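Local coordinates for F1 capsule-anchoring protein (Yersinia pestis, PDB 2XET) that probably helps assemble F1 capsular antigen at the outer membrane, this fragment being the C-terminal domain of the Caf1A usher, at residues L6-S11 with G32-N37; K14-G19 with I51-G56. All blocks are in the same frame, centred on the assembly; numbering follows the deposited sequence.

Contact 1. Residues L6-S11 with G32-N37; sequences LHLKRS and GIVGDN. With SO4 (sulfate ion), chain C.
L8 and V34 meet on the buried side of this contact, their side chains slanting across one another with L8 CD1 4.0 Å from V34 CG2. V34 turns CG1 anti to its backbone N (chi1 173°), which sets CG2 beside that N and brings this branch, rather than CG1, up to the leucine. Both residues also lean on V16 and V53, so the pair belongs to a small apolar cluster.

At the exposed end the chemistry is polar. The imidazole of H7 swings out toward the backbone of N37, with CD2 3.5 Å from N37 O, and the carbonyl oxygen sits obliquely to the ring. Water 1 lies in the ring plane at its edge, 2.7 Å from H7 NE2, and donates a weak hydrogen bond to N37 O.

The fold is an all-beta domain of the PapC C-terminal family, in the transthyretin clan. Here strand 2-10 faces the connection leaving the short edge strand 32-33. S38, just past that connection, bonds to the backbone of L8 and ties the two together again.

The amide of N37 leads away from H7. Its ND2 gives a nearly straight hydrogen bond (173°) to O4 of a sulfate, 3.1 Å away, an ion probably taken from the crystallisation liquor and gripped also by R80 NH2.

Contact 2. Residues K14-G19 with I51-G56; sequences KPVPFG and ILVKWG
P17 sets its ring across one face of the W55 indole, the two side chains crossing at about a right angle. This is a CH-pi contact: P17 CG stands 3.8 Å from the centroid of the five-membered ring of W55, 9° off the ring normal. P17 CD reaches over the six-membered part, 3.9 Å from W55 CE3, so two corners of the pyrrolidine rest on the indole. W55 holds CG between its backbone N and carbonyl carbon (chi1 52°), a crowded position that turns the indole toward the proline.

Aliphatic packing continues the contact inward. V16 CG1 comes within 3.6 Å of V53 CG1, each of these methyls being the branch anti to its own backbone N, and the two side chains meet at a slant. The same methyl of V16 lies obliquely to the indole, 4.2 Å from W55 CZ3, and so touches V53 and W55 alike. L8 backs both valines.

Among the polar bonds, S38 OG bonds to V16 N and S20 OG to P17 O, which probably steadies the loop, while V53 and C63 pair through their backbones. The loop between strands 2-10 and 21-24 thus lies over the end of strand 48-54, V16 and V53 on the buried side and P17 on W55 at the partly exposed side, in a PapC C-terminal domain of the transthyretin clan.

How the contacts relate
The two contacts share one core, their centres about 7 Å apart, and each has a buried apolar half and a more accessible half. In contact 1 the outer half is polar, built from a histidine, a backbone carbonyl and a water; in contact 2 it is a proline on an indole. Contact 1 joins strand 2-10 to the connection after edge strand 32-33, whereas contact 2 joins the loop that follows strand 2-10 to the end of strand 48-54 and W55 just beyond it, and their segments alternate along the chain. A probable hydrogen bond from G19 N to V34 O, 2.8 Å long, stitches them together, and R10 packs its NH1 against W55 CZ2.

Contact 1. Residues L6-S11 with G32-N37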
loop_
_atom_site.group_PDB
_atom_site.type_symbol
_atom_site.label_atom_id
_atom_site.label_comp_id
_atom_site.label_asym_id
_atom_site.label_seq_id
_atom_site.Cartn_x
_atom_site.Cartn_y
_atom_site.Cartn_z
ATOM N N LEU A 6 0.296 -2.873 -6.189
ATOM C CA LEU A 6 1.196 -3.084 -5.053
ATOM C C LEU A 6 0.834 -4.329 -4.249
ATOM O O LEU A 6 -0.271 -4.422 -3.698
ATOM C CB LEU A 6 1.164 -1.850 -4.138
ATOM C CG LEU A 6 2.121 -1.842 -2.952
ATOM C CD1 LEU A 6 3.575 -1.840 -3.435
ATOM C CD2 LEU A 6 1.822 -0.625 -2.076
ATOM N N HIS A 7 1.743 -5.310 -4.232
ATOM C CA HIS A 7 1.518 -6.527 -3.475
ATOM C C HIS A 7 2.087 -6.337 -2.092
ATOM O O HIS A 7 3.287 -6.114 -1.945
ATOM C CB HIS A 7 2.201 -7.741 -4.147
ATOM C CG HIS A 7 1.877 -9.052 -3.508
ATOM N ND1 HIS A 7 2.700 -10.155 -3.627
ATOM C CD2 HIS A 7 0.822 -9.450 -2.755
ATOM C CE1 HIS A 7 2.171 -11.170 -2.965
ATOM N NE2 HIS A 7 1.034 -10.770 -2.425
ATOM N N LEU A 8 1.217 -6.392 -1.086
ATOM C CA LEU A 8 1.614 -6.168 0.297
ATOM C C LEU A 8 1.697 -7.478 1.050
ATOM O O LEU A 8 0.868 -8.342 0.850
ATOM C CB LEU A 8 0.586 -5.250 0.986
ATOM C CG LEU A 8 0.528 -3.804 0.490
ATOM C CD1 LEU A 8 -0.823 -3.193 0.890
ATOM C CD2 LEU A 8 1.697 -2.972 1.039
ATOM N N LYS A 9 2.688 -7.620 1.928
ATOM C CA LYS A 9 2.721 -8.755 2.858
ATOM C C LYS A 9 3.145 -8.194 4.212
ATOM O O LYS A 9 4.005 -7.304 4.255
ATOM C CB LYS A 9 3.687 -9.848 2.378
ATOM C CG LYS A 9 3.609 -11.149 3.187
ATOM C CD LYS A 9 4.392 -12.306 2.565
ATOM C CE LYS A 9 5.831 -11.890 2.241
ATOM N NZ LYS A 9 6.731 -13.009 1.876
ATOM N N ARG A 10 2.534 -8.688 5.297
ATOM C CA ARG A 10 2.892 -8.213 6.624
ATOM C C ARG A 10 4.316 -8.660 6.989
ATOM O O ARG A 10 4.817 -9.663 6.453
ATOM C CB ARG A 10 1.913 -8.762 7.669
ATOM C CG ARG A 10 0.502 -8.140 7.573
ATOM C CD ARG A 10 -0.544 -9.104 8.149
ATOM N NE ARG A 10 -0.210 -9.617 9.479
ATOM C CZ ARG A 10 -1.033 -9.587 10.531
ATOM N NH1 ARG A 10 -2.240 -9.066 10.434
ATOM N NH2 ARG A 10 -0.642 -10.102 11.687
ATOM N N SER A 11 4.942 -7.940 7.935
ATOM C CA SER A 11 6.286 -8.304 8.416
ATOM C C SER A 11 6.347 -9.703 9.093
ATOM O O SER A 11 7.440 -10.314 9.190
ATOM C CB SER A 11 6.864 -7.211 9.318
ATOM O OG SER A 11 5.918 -6.793 10.284
ATOM N N GLY A 32 -7.306 3.421 -1.273
ATOM C CA GLY A 32 -7.665 2.170 -1.952
ATOM C C GLY A 32 -7.979 1.083 -0.943
ATOM O O GLY A 32 -7.933 1.331 0.267
ATOM N N ILE A 33 -8.338 -0.097 -1.443
ATOM C CA ILE A 33 -8.729 -1.220 -0.580
ATOM C C ILE A 33 -7.967 -2.475 -0.994
ATOM O O ILE A 33 -7.849 -2.783 -2.174
ATOM C CB ILE A 33 -10.242 -1.537 -0.703
ATOM C CG1 ILE A 33 -11.102 -0.263 -0.615
ATOM C CG2 ILE A 33 -10.666 -2.542 0.367
ATOM C CD1 ILE A 33 -12.551 -0.487 -1.079
ATOM N N VAL A 34 -7.432 -3.184 -0.008
ATOM C CA VAL A 34 -6.642 -4.394 -0.277
ATOM C C VAL A 34 -7.598 -5.513 -0.683
ATOM O O VAL A 34 -8.623 -5.713 -0.048
ATOM C CB VAL A 34 -5.818 -4.765 0.953
ATOM C CG1 VAL A 34 -5.112 -6.122 0.766
ATOM C CG2 VAL A 34 -4.789 -3.651 1.254
ATOM N N GLY A 35 -7.292 -6.165 -1.800
ATOM C CA GLY A 35 -8.171 -7.206 -2.346
ATOM C C GLY A 35 -7.821 -8.608 -1.891
ATOM O O GLY A 35 -7.047 -8.785 -0.924
ATOM N N ASP A 36 -8.385 -9.604 -2.578
ATOM C CA ASP A 36 -8.277 -11.012 -2.123
ATOM C C ASP A 36 -6.947 -11.698 -2.454
ATOM O O ASP A 36 -6.733 -12.839 -2.038
ATOM C CB ASP A 36 -9.484 -11.880 -2.550
ATOM C CG ASP A 36 -9.614 -12.009 -4.059
ATOM O OD1 ASP A 36 -8.635 -11.754 -4.783
ATOM O OD2 ASP A 36 -10.712 -12.373 -4.528
ATOM N N ASN A 37 -6.067 -11.006 -3.187
ATOM C CA ASN A 37 -4.674 -11.452 -3.407
ATOM C C ASN A 37 -3.663 -10.547 -2.649
ATOM O O ASN A 37 -2.475 -10.469 -2.989
ATOM C CB ASN A 37 -4.359 -11.498 -4.906
ATOM C CG ASN A 37 -5.120 -12.597 -5.649
ATOM O OD1 ASN A 37 -5.257 -13.714 -5.171
ATOM N ND2 ASN A 37 -5.607 -12.275 -6.853
HETATM S S SO4 C . -3.861 -8.526 -7.633
HETATM O O1 SO4 C . -3.742 -7.568 -8.730
HETATM O O2 SO4 C . -2.648 -9.331 -7.469
HETATM O O3 SO4 C . -4.142 -7.840 -6.391
HETATM O O4 SO4 C . -4.947 -9.452 -7.945
HETATM O O HOH W 1 -0.443 -12.598 -1.096
#

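Contact 2. Residues K14-G19 with I51-G56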
loop_
_atom_site.group_PDB
_atom_site.type_symbol
_atom_site.label_atom_id
_atom_site.label_comp_id
_atom_site.label_asym_id
_atom_site.label_seq_id
_atom_site.Cartn_x
_atom_site.Cartn_y
_atom_site.Cartn_z
ATOM N N LYS A 14 2.280 -12.966 7.050
ATOM C CA LYS A 14 0.873 -13.188 6.707
ATOM C C LYS A 14 0.465 -12.211 5.581
ATOM O O LYS A 14 0.964 -11.094 5.529
ATOM C CB LYS A 14 -0.063 -13.009 7.934
ATOM C CG LYS A 14 0.249 -13.943 9.143
ATOM C CD LYS A 14 -0.714 -13.707 10.315
ATOM C CE LYS A 14 -0.439 -14.644 11.488
ATOM N NZ LYS A 14 0.659 -14.152 12.347
ATOM N N PRO A 15 -0.505 -12.600 4.742
ATOM C CA PRO A 15 -1.069 -11.625 3.796
ATOM C C PRO A 15 -1.775 -10.504 4.564
ATOM O O PRO A 15 -2.252 -10.697 5.696
ATOM C CB PRO A 15 -2.099 -12.450 2.989
ATOM C CG PRO A 15 -1.820 -13.930 3.343
ATOM C CD PRO A 15 -1.189 -13.909 4.700
ATOM N N VAL A 16 -1.881 -9.336 3.945
ATOM C CA VAL A 16 -2.676 -8.257 4.548
ATOM C C VAL A 16 -4.155 -8.660 4.386
ATOM O O VAL A 16 -4.548 -9.154 3.330
ATOM C CB VAL A 16 -2.420 -6.919 3.856
ATOM C CG1 VAL A 16 -3.481 -5.870 4.244
ATOM C CG2 VAL A 16 -1.011 -6.396 4.208
ATOM N N PRO A 17 -4.961 -8.499 5.437
ATOM C CA PRO A 17 -6.382 -8.899 5.354
ATOM C C PRO A 17 -7.157 -8.294 4.154
ATOM O O PRO A 17 -7.041 -7.099 3.866
ATOM C CB PRO A 17 -6.959 -8.374 6.676
ATOM C CG PRO A 17 -5.813 -8.463 7.620
ATOM C CD PRO A 17 -4.593 -8.047 6.788
ATOM N N PHE A 18 -7.911 -9.159 3.478
ATOM C CA PHE A 18 -8.851 -8.769 2.417
ATOM C C PHE A 18 -9.793 -7.700 2.994
ATOM O O PHE A 18 -10.497 -7.939 3.983
ATOM C CB PHE A 18 -9.623 -10.032 1.983
ATOM C CG PHE A 18 -10.656 -9.809 0.891
ATOM C CD1 PHE A 18 -10.587 -8.712 0.034
ATOM C CD2 PHE A 18 -11.674 -10.750 0.697
ATOM C CE1 PHE A 18 -11.524 -8.516 -0.980
ATOM C CE2 PHE A 18 -12.637 -10.588 -0.325
ATOM C CZ PHE A 18 -12.574 -9.469 -1.169
ATOM N N GLY A 19 -9.767 -6.502 2.414
ATOM C CA GLY A 19 -10.648 -5.413 2.877
ATOM C C GLY A 19 -9.978 -4.312 3.684
ATOM O O GLY A 19 -10.619 -3.289 4.005
ATOM N N ILE A 51 2.581 4.832 3.117
ATOM C CA ILE A 51 1.175 4.451 3.327
ATOM C C ILE A 51 0.918 3.751 4.658
ATOM O O ILE A 51 1.834 3.168 5.264
ATOM C CB ILE A 51 0.631 3.575 2.151
ATOM C CG1 ILE A 51 1.407 2.250 2.051
ATOM C CG2 ILE A 51 0.638 4.369 0.817
ATOM C CD1 ILE A 51 0.840 1.235 1.033
ATOM N N LEU A 52 -0.327 3.877 5.127
ATOM C CA LEU A 52 -0.842 3.143 6.261
ATOM C C LEU A 52 -1.889 2.182 5.725
ATOM O O LEU A 52 -2.707 2.555 4.881
ATOM C CB LEU A 52 -1.515 4.098 7.249
ATOM C CG LEU A 52 -2.083 3.489 8.539
ATOM C CD1 LEU A 52 -1.009 2.857 9.448
ATOM C CD2 LEU A 52 -2.925 4.519 9.309
ATOM N N VAL A 53 -1.855 0.953 6.236
ATOM C CA VAL A 53 -2.782 -0.085 5.837
ATOM C C VAL A 53 -3.444 -0.539 7.136
ATOM O O VAL A 53 -2.746 -0.904 8.090
ATOM C CB VAL A 53 -2.045 -1.212 5.091
ATOM C CG1 VAL A 53 -3.018 -2.279 4.630
ATOM C CG2 VAL A 53 -1.268 -0.621 3.894
ATOM N N LYS A 54 -4.774 -0.473 7.201
ATOM C CA LYS A 54 -5.462 -0.601 8.492
ATOM C C LYS A 54 -6.699 -1.507 8.412
ATOM O O LYS A 54 -7.478 -1.386 7.460
ATOM C CB LYS A 54 -5.845 0.790 9.016
ATOM C CG LYS A 54 -6.332 0.830 10.480
ATOM C CD LYS A 54 -6.592 2.264 10.924
ATOM C CE LYS A 54 -7.150 2.321 12.344
ATOM N NZ LYS A 54 -7.455 3.745 12.698
ATOM N N TRP A 55 -6.839 -2.418 9.383
ATOM C CA TRP A 55 -8.026 -3.291 9.487
ATOM C C TRP A 55 -8.622 -3.320 10.902
ATOM O O TRP A 55 -9.545 -4.083 11.177
ATOM C CB TRP A 55 -7.709 -4.730 9.020
ATOM C CG TRP A 55 -6.508 -5.303 9.699
ATOM C CD1 TRP A 55 -6.495 -6.105 10.810
ATOM C CD2 TRP A 55 -5.132 -5.125 9.312
ATOM N NE1 TRP A 55 -5.204 -6.401 11.162
ATOM C CE2 TRP A 55 -4.345 -5.844 10.249
ATOM C CE3 TRP A 55 -4.486 -4.436 8.271
ATOM C CZ2 TRP A 55 -2.935 -5.863 10.195
ATOM C CZ3 TRP A 55 -3.080 -4.483 8.199
ATOM C CH2 TRP A 55 -2.326 -5.180 9.169
ATOM N N GLY A 56 -8.098 -2.478 11.786
ATOM C CA GLY A 56 -8.662 -2.322 13.134
ATOM C C GLY A 56 -7.981 -1.227 13.926
ATOM O O GLY A 56 -7.019 -0.608 13.472
#